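Local coordinates for protein GDP-L-fucose synthase (Campylobacter jejuni subsp. jejuni serotype O:2, PDB 7M13) that probably acts as an NADPH-dependent nucleotide-sugar reductase, making GDP-D-glycero-L-gluco-heptose for the capsular polysaccharide, at residues Leu185-Ser199 against Ile287-Phe300. Sequence-based numbering, arbitrary orientation.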
loop_
_atom_site.group_PDB
_atom_site.type_symbol
_atom_site.label_atom_id
_atom_site.label_comp_id
_atom_site.label_asym_id
_atom_site.label_seq_id
_atom_site.Cartn_x
_atom_site.Cartn_y
_atom_site.Cartn_z
ATOM N N LEU B 185 -25.057 -2.653 13.034
ATOM C CA LEU B 185 -26.496 -3.002 12.915
ATOM C C LEU B 185 -26.751 -4.329 13.623
ATOM O O LEU B 185 -27.658 -4.409 14.445
ATOM C CB LEU B 185 -26.934 -2.988 11.449
ATOM C CG LEU B 185 -28.437 -2.939 11.186
ATOM C CD1 LEU B 185 -29.182 -2.144 12.251
ATOM C CD2 LEU B 185 -28.745 -2.378 9.812
ATOM N N PRO B 186 -25.968 -5.411 13.412
ATOM C CA PRO B 186 -26.205 -6.651 14.151
ATOM C C PRO B 186 -26.194 -6.459 15.671
ATOM O O PRO B 186 -27.046 -7.051 16.314
ATOM C CB PRO B 186 -25.073 -7.583 13.683
ATOM C CG PRO B 186 -24.801 -7.087 12.268
ATOM C CD PRO B 186 -24.922 -5.580 12.383
ATOM N N ALA B 187 -25.286 -5.632 16.192
ATOM C CA ALA B 187 -25.144 -5.366 17.647
ATOM C C ALA B 187 -26.337 -4.551 18.141
ATOM O O ALA B 187 -26.841 -4.855 19.236
ATOM C CB ALA B 187 -23.867 -4.631 17.953
ATOM N N LEU B 188 -26.764 -3.548 17.371
ATOM C CA LEU B 188 -27.958 -2.738 17.708
ATOM C C LEU B 188 -29.168 -3.673 17.829
ATOM O O LEU B 188 -29.898 -3.569 18.835
ATOM C CB LEU B 188 -28.157 -1.668 16.626
ATOM C CG LEU B 188 -29.161 -0.568 16.965
ATOM C CD1 LEU B 188 -28.830 0.097 18.291
ATOM C CD2 LEU B 188 -29.186 0.463 15.851
ATOM N N LEU B 189 -29.386 -4.558 16.855
ATOM C CA LEU B 189 -30.516 -5.519 16.889
ATOM C C LEU B 189 -30.406 -6.303 18.198
ATOM O O LEU B 189 -31.443 -6.431 18.897
ATOM C CB LEU B 189 -30.471 -6.450 15.675
ATOM C CG LEU B 189 -31.613 -7.459 15.595
ATOM C CD1 LEU B 189 -32.962 -6.752 15.559
ATOM C CD2 LEU B 189 -31.455 -8.360 14.382
ATOM N N ARG B 190 -29.198 -6.760 18.551
ATOM C CA ARG B 190 -29.009 -7.611 19.754
ATOM C C ARG B 190 -29.259 -6.785 21.014
ATOM O O ARG B 190 -29.839 -7.343 21.960
ATOM C CB ARG B 190 -27.623 -8.254 19.824
ATOM C CG ARG B 190 -27.553 -9.369 20.861
ATOM C CD ARG B 190 -26.325 -10.244 20.728
ATOM N NE ARG B 190 -26.194 -11.181 21.837
ATOM C CZ ARG B 190 -25.138 -11.959 22.043
ATOM N NH1 ARG B 190 -25.114 -12.778 23.080
ATOM N NH2 ARG B 190 -24.114 -11.927 21.208
ATOM N N LYS B 191 -28.845 -5.520 21.031
ATOM C CA LYS B 191 -29.033 -4.625 22.208
ATOM C C LYS B 191 -30.528 -4.481 22.509
ATOM O O LYS B 191 -30.919 -4.589 23.695
ATOM C CB LYS B 191 -28.422 -3.243 21.957
ATOM C CG LYS B 191 -26.913 -3.145 22.153
ATOM C CD LYS B 191 -26.389 -1.710 22.174
ATOM C CE LYS B 191 -27.085 -0.825 23.191
ATOM N NZ LYS B 191 -26.344 0.436 23.454
ATOM N N PHE B 192 -31.356 -4.236 21.493
ATOM C CA PHE B 192 -32.817 -4.061 21.696
ATOM C C PHE B 192 -33.459 -5.401 22.072
ATOM O O PHE B 192 -34.397 -5.377 22.866
ATOM C CB PHE B 192 -33.480 -3.421 20.476
ATOM C CG PHE B 192 -33.402 -1.921 20.515
ATOM C CD1 PHE B 192 -34.331 -1.185 21.229
ATOM C CD2 PHE B 192 -32.366 -1.249 19.883
ATOM C CE1 PHE B 192 -34.247 0.198 21.286
ATOM C CE2 PHE B 192 -32.293 0.134 19.929
ATOM C CZ PHE B 192 -33.221 0.854 20.644
ATOM N N HIS B 193 -32.992 -6.521 21.513
ATOM C CA HIS B 193 -33.540 -7.868 21.826
ATOM C C HIS B 193 -33.345 -8.156 23.320
ATOM O O HIS B 193 -34.327 -8.549 23.987
ATOM C CB HIS B 193 -32.914 -8.940 20.930
ATOM C CG HIS B 193 -33.405 -10.310 21.233
ATOM N ND1 HIS B 193 -34.666 -10.736 20.864
ATOM C CD2 HIS B 193 -32.822 -11.340 21.882
ATOM C CE1 HIS B 193 -34.834 -11.983 21.260
ATOM N NE2 HIS B 193 -33.715 -12.375 21.886
ATOM N N LEU B 194 -32.137 -7.945 23.839
ATOM C CA LEU B 194 -31.812 -8.192 25.268
ATOM C C LEU B 194 -32.576 -7.203 26.158
ATOM O O LEU B 194 -33.012 -7.622 27.243
ATOM C CB LEU B 194 -30.306 -8.073 25.497
ATOM C CG LEU B 194 -29.444 -9.096 24.760
ATOM C CD1 LEU B 194 -28.008 -8.998 25.231
ATOM C CD2 LEU B 194 -29.983 -10.505 24.945
ATOM N N ALA B 195 -32.745 -5.949 25.724
ATOM C CA ALA B 195 -33.572 -4.941 26.424
ATOM C C ALA B 195 -34.994 -5.488 26.577
ATOM O O ALA B 195 -35.589 -5.317 27.664
ATOM C CB ALA B 195 -33.578 -3.628 25.676
ATOM N N LYS B 196 -35.528 -6.094 25.515
ATOM C CA LYS B 196 -36.885 -6.698 25.502
ATOM C C LYS B 196 -36.904 -7.879 26.474
ATOM O O LYS B 196 -37.843 -7.954 27.297
ATOM C CB LYS B 196 -37.294 -7.136 24.096
ATOM C CG LYS B 196 -38.721 -7.658 23.989
ATOM C CD LYS B 196 -39.187 -7.924 22.578
ATOM C CE LYS B 196 -38.582 -9.183 21.992
ATOM N NZ LYS B 196 -39.225 -9.546 20.708
ATOM N N LEU B 197 -35.921 -8.785 26.377
ATOM C CA LEU B 197 -35.847 -9.946 27.303
ATOM C C LEU B 197 -35.868 -9.429 28.745
ATOM O O LEU B 197 -36.606 -10.008 29.556
ATOM C CB LEU B 197 -34.588 -10.782 27.039
ATOM C CG LEU B 197 -34.553 -11.548 25.715
ATOM C CD1 LEU B 197 -33.352 -12.477 25.674
ATOM C CD2 LEU B 197 -35.830 -12.330 25.454
ATOM N N LEU B 198 -35.115 -8.375 29.058
ATOM C CA LEU B 198 -35.090 -7.790 30.425
ATOM C C LEU B 198 -36.479 -7.267 30.790
ATOM O O LEU B 198 -36.905 -7.509 31.940
ATOM C CB LEU B 198 -34.054 -6.667 30.533
ATOM C CG LEU B 198 -32.590 -7.087 30.683
ATOM C CD1 LEU B 198 -31.680 -5.865 30.658
ATOM C CD2 LEU B 198 -32.369 -7.863 31.975
ATOM N N SER B 199 -37.154 -6.598 29.852
ATOM C CA SER B 199 -38.512 -6.011 30.034
ATOM C C SER B 199 -39.545 -7.113 30.305
ATOM O O SER B 199 -40.485 -6.856 31.093
ATOM C CB SER B 199 -38.909 -5.200 28.833
ATOM O OG SER B 199 -39.282 -6.055 27.761
ATOM N N ILE B 287 -28.297 7.450 13.491
ATOM C CA ILE B 287 -28.372 6.376 14.523
ATOM C C ILE B 287 -29.735 6.468 15.226
ATOM O O ILE B 287 -30.303 5.428 15.536
ATOM C CB ILE B 287 -27.164 6.420 15.485
ATOM C CG1 ILE B 287 -27.193 5.240 16.458
ATOM C CG2 ILE B 287 -27.054 7.748 16.216
ATOM C CD1 ILE B 287 -27.282 3.885 15.780
ATOM N N LYS B 288 -30.321 7.653 15.356
ATOM C CA LYS B 288 -31.693 7.760 15.926
ATOM C C LYS B 288 -32.669 6.986 15.044
ATOM O O LYS B 288 -33.456 6.184 15.581
ATOM C CB LYS B 288 -32.137 9.219 16.048
ATOM C CG LYS B 288 -33.566 9.414 16.518
ATOM C CD LYS B 288 -33.841 10.819 17.001
ATOM C CE LYS B 288 -33.454 11.888 16.001
ATOM N NZ LYS B 288 -33.870 13.230 16.477
ATOM N N GLU B 289 -32.636 7.216 13.723
ATOM C CA GLU B 289 -33.599 6.605 12.774
ATOM C C GLU B 289 -33.410 5.085 12.767
ATOM O O GLU B 289 -34.402 4.362 12.748
ATOM C CB GLU B 289 -33.415 7.175 11.363
ATOM C CG GLU B 289 -33.841 8.636 11.249
ATOM C CD GLU B 289 -33.379 9.399 10.015
ATOM O OE1 GLU B 289 -34.045 10.400 9.659
ATOM O OE2 GLU B 289 -32.355 9.023 9.421
ATOM N N VAL B 290 -32.165 4.611 12.745
ATOM C CA VAL B 290 -31.873 3.152 12.727
ATOM C C VAL B 290 -32.330 2.536 14.051
ATOM O O VAL B 290 -32.983 1.482 13.999
ATOM C CB VAL B 290 -30.381 2.878 12.477
ATOM C CG1 VAL B 290 -30.079 1.385 12.530
ATOM C CG2 VAL B 290 -29.954 3.465 11.153
ATOM N N ALA B 291 -31.992 3.161 15.174
ATOM C CA ALA B 291 -32.380 2.645 16.510
ATOM C C ALA B 291 -33.907 2.558 16.602
ATOM O O ALA B 291 -34.391 1.522 17.057
ATOM C CB ALA B 291 -31.776 3.463 17.608
ATOM N N LEU B 292 -34.653 3.559 16.123
ATOM C CA LEU B 292 -36.137 3.487 16.176
ATOM C C LEU B 292 -36.616 2.339 15.295
ATOM O O LEU B 292 -37.553 1.638 15.685
ATOM C CB LEU B 292 -36.755 4.816 15.733
ATOM C CG LEU B 292 -36.520 5.998 16.663
ATOM C CD1 LEU B 292 -37.081 7.275 16.043
ATOM C CD2 LEU B 292 -37.126 5.734 18.035
ATOM N N MET B 293 -36.013 2.148 14.120
ATOM C CA MET B 293 -36.394 1.026 13.242
ATOM C C MET B 293 -36.213 -0.257 14.042
ATOM O O MET B 293 -37.073 -1.141 13.976
ATOM C CB MET B 293 -35.498 0.912 12.009
ATOM C CG MET B 293 -35.870 1.786 10.878
ATOM S SD MET B 293 -34.728 1.397 9.499
ATOM C CE MET B 293 -35.109 2.796 8.451
ATOM N N VAL B 294 -35.060 -0.389 14.683
ATOM C CA VAL B 294 -34.724 -1.662 15.371
ATOM C C VAL B 294 -35.723 -1.855 16.514
ATOM O O VAL B 294 -36.254 -2.975 16.633
ATOM C CB VAL B 294 -33.276 -1.679 15.874
ATOM C CG1 VAL B 294 -33.048 -2.875 16.781
ATOM C CG2 VAL B 294 -32.300 -1.681 14.702
ATOM N N LYS B 295 -35.978 -0.792 17.277
ATOM C CA LYS B 295 -36.913 -0.797 18.442
ATOM C C LYS B 295 -38.281 -1.328 18.003
ATOM O O LYS B 295 -38.850 -2.211 18.699
ATOM C CB LYS B 295 -37.044 0.605 19.043
ATOM C CG LYS B 295 -37.960 0.671 20.261
ATOM C CD LYS B 295 -38.310 2.065 20.742
ATOM C CE LYS B 295 -39.481 2.049 21.707
ATOM N NZ LYS B 295 -39.752 3.397 22.269
ATOM N N ASN B 296 -38.783 -0.836 16.871
ATOM C CA ASN B 296 -40.144 -1.153 16.369
ATOM C C ASN B 296 -40.177 -2.600 15.874
ATOM O O ASN B 296 -41.203 -3.278 16.092
ATOM C CB ASN B 296 -40.591 -0.096 15.358
ATOM C CG ASN B 296 -40.744 1.262 16.018
ATOM O OD1 ASN B 296 -40.630 2.300 15.366
ATOM N ND2 ASN B 296 -40.979 1.270 17.324
ATOM N N ILE B 297 -39.092 -3.079 15.253
ATOM C CA ILE B 297 -39.015 -4.471 14.723
ATOM C C ILE B 297 -38.902 -5.454 15.895
ATOM O O ILE B 297 -39.562 -6.507 15.846
ATOM C CB ILE B 297 -37.862 -4.615 13.709
ATOM C CG1 ILE B 297 -38.161 -3.770 12.470
ATOM C CG2 ILE B 297 -37.618 -6.079 13.359
ATOM C CD1 ILE B 297 -37.005 -3.633 11.497
ATOM N N VAL B 298 -38.120 -5.102 16.914
ATOM C CA VAL B 298 -37.903 -5.966 18.112
ATOM C C VAL B 298 -39.167 -5.948 18.978
ATOM O O VAL B 298 -39.453 -6.966 19.631
ATOM C CB VAL B 298 -36.652 -5.521 18.885
ATOM C CG1 VAL B 298 -36.596 -6.122 20.285
ATOM C CG2 VAL B 298 -35.392 -5.860 18.098
ATOM N N GLY B 299 -39.900 -4.838 18.970
ATOM C CA GLY B 299 -41.099 -4.655 19.811
ATOM C C GLY B 299 -40.727 -4.320 21.246
ATOM O O GLY B 299 -41.490 -4.666 22.139
ATOM N N PHE B 300 -39.597 -3.649 21.475
ATOM C CA PHE B 300 -39.200 -3.147 22.814
ATOM C C PHE B 300 -40.113 -1.977 23.194
ATOM O O PHE B 300 -40.336 -1.087 22.341
ATOM C CB PHE B 300 -37.728 -2.746 22.823
ATOM C CG PHE B 300 -37.234 -2.135 24.104
ATOM C CD1 PHE B 300 -37.288 -2.835 25.299
ATOM C CD2 PHE B 300 -36.698 -0.860 24.116
ATOM C CE1 PHE B 300 -36.797 -2.274 26.466
ATOM C CE2 PHE B 300 -36.201 -0.302 25.284
ATOM C CZ PHE B 300 -36.266 -1.007 26.464
#
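Val294 packs its two methyls against different residues of helix 185-199. CG1 lies 3.6 Å from Phe192 CD2 and also meets the backbone of Leu189. CG2 faces Leu185 and Leu188. Phe192 answers as a knob among Ala291, Val294, Lys295 and Val298. With CG anti to the carbonyl carbon (chi1 -86°), its ring is carried beside the other helix, where one face takes the backbone of Lys295. Leu188 fills the next hole, with CD2 3.6 Å from Val290 CG1. Val298 places CG2 3.6 Å from Leu189 CD1, while its CG1 rests on the Phe192 carbonyl. These are knobs-into-holes between two helices in what is probably the substrate-binding part of an extended short-chain dehydrogenase/reductase fold. The helix axes cross at -46°, 9.3 Å apart at closest approach. Strand 231-235 adds Val232 beside Phe192 and Ala195, and Leu185 and Leu189 also touch helix 335-347. The buried ring of Phe300 closes the packed part, with Ala195 CB over its face (CH-pi), 3.8 Å from the centroid. The solvent side is looser and more polar. Gly299 is exposed there and has positive phi. The partly exposed Lys196 bends at chi3 (75°). Its NZ donates to Val298 O at 2.8 Å, in the carbonyl plane, and also bonds Tyr343 OH. Lys295 lends Phe192 its CB, 3.6 Å from CE1, but its chain then leads away, and NZ hydrogen-bonds Gly302 O.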